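PDB 4ZCF: restriction endonuclease EcoP15I, modification subunit from Escherichia coli, which methylates the second adenine of the asymmetric site 5'-CAGCAG-3' as a homodimer using S-adenosyl-L-methionine, and joins the Res subunit for DNA restriction. Local coordinates for the interface of chains A and B. Coordinates in Å, arbitrary orientation; residue numbers count along the deposited sequence, not the author numbering. Chains: chain A/B, Restriction endonuclease EcoP15I, modification subunit.

The interface of chains A and B. Residues chain A 398, 401, 421; chain B 329, 352.
B:Tyr329 pushes its phenol oxygen between A:Val398 and A:Lys421, while B:Pro352 of the same chain lies against A:Val398 and A:Asn401. This is a small patch of the Mod homodimer interface, whose two halves are not exactly two-fold related; it hides about 175 Å² and brings two loop residues of chain B against the 3-10 helix 396-398 and the helices 399-404 and 420-430 of chain A. From the lysine side, the aliphatic chain does the touching: A:Lys421 CE stands 3.9 Å from B:Tyr329 OH, with CG almost as near. Bends at chi2 (-73°) and chi4 (-76°) turn that chain so that it passes the phenol and brings its amine round to a water. The water sits in the plane of the tyrosine ring, at its edge, 2.7 Å from B:Tyr329 OH, and at a longer 3.3 Å from A:Lys421 NZ, linking the two chains. A:Val398 adds a branched apolar surface, its CG1 and CG2 both 4.1 Å from B:Tyr329 OH. The CG1 branch also reaches CD of the proline. Farther along, A:Asn401 and B:Pro352 run past each other in opposite directions, the amide lying against the CB and CG corner of the pyrrolidine ring with its oxygen foremost, A:Asn401 OD1 3.7 Å from B:Pro352 CG. With chi1 at -156°, A:Asn401 swings CG away from its own backbone N and out toward chain B. Cutting this side chain back to an alanine removes the amide and would probably leave that corner of B:Pro352 without its packing partner. Behind this shell, the proline probably helps fix the tilt of the tyrosine: B:Pro352 N lies 3.5 Å above the plane of the B:Tyr329 ring, shifted toward its rim.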
# COMPACT_ATOMS: atom_id res chain seq x y z
N VAL A 398 -24.36 -6.50 17.98
CA VAL A 398 -25.05 -7.61 17.30
C VAL A 398 -24.23 -8.90 17.26
O VAL A 398 -24.80 -9.95 17.02
CB VAL A 398 -25.69 -7.27 15.93
CG1 VAL A 398 -26.81 -6.27 16.09
CG2 VAL A 398 -24.66 -6.80 14.92
N ASN A 401 -25.59 -11.43 19.61
CA ASN A 401 -26.79 -12.07 19.08
C ASN A 401 -26.43 -13.24 18.14
O ASN A 401 -27.03 -14.31 18.21
CB ASN A 401 -27.63 -11.02 18.35
CG ASN A 401 -29.09 -11.37 18.25
OD1 ASN A 401 -29.91 -10.92 19.07
ND2 ASN A 401 -29.45 -12.14 17.22
N LYS A 421 -21.81 -8.90 9.71
CA LYS A 421 -22.41 -7.85 8.86
C LYS A 421 -21.41 -6.75 8.38
O LYS A 421 -21.69 -6.03 7.40
CB LYS A 421 -23.64 -7.23 9.53
CG LYS A 421 -24.77 -8.22 9.88
CD LYS A 421 -25.54 -8.72 8.68
CE LYS A 421 -26.83 -9.42 9.07
NZ LYS A 421 -26.62 -10.80 9.61
N TYR B 329 -33.15 -7.12 9.42
CA TYR B 329 -33.77 -8.20 10.18
C TYR B 329 -35.25 -8.23 9.94
O TYR B 329 -35.93 -7.23 10.10
CB TYR B 329 -33.44 -8.04 11.68
CG TYR B 329 -31.95 -8.00 11.94
CD1 TYR B 329 -31.19 -9.17 11.96
CD2 TYR B 329 -31.29 -6.79 12.08
CE1 TYR B 329 -29.81 -9.13 12.10
CE2 TYR B 329 -29.91 -6.74 12.29
CZ TYR B 329 -29.17 -7.92 12.29
OH TYR B 329 -27.81 -7.90 12.48
N PRO B 352 -31.93 -6.71 15.61
CA PRO B 352 -32.54 -8.04 15.74
C PRO B 352 -33.76 -8.07 16.66
O PRO B 352 -33.99 -7.12 17.39
CB PRO B 352 -31.39 -8.90 16.28
CG PRO B 352 -30.46 -7.95 16.92
CD PRO B 352 -30.54 -6.70 16.11
O HOH W 1 -26.28 -10.08 12.77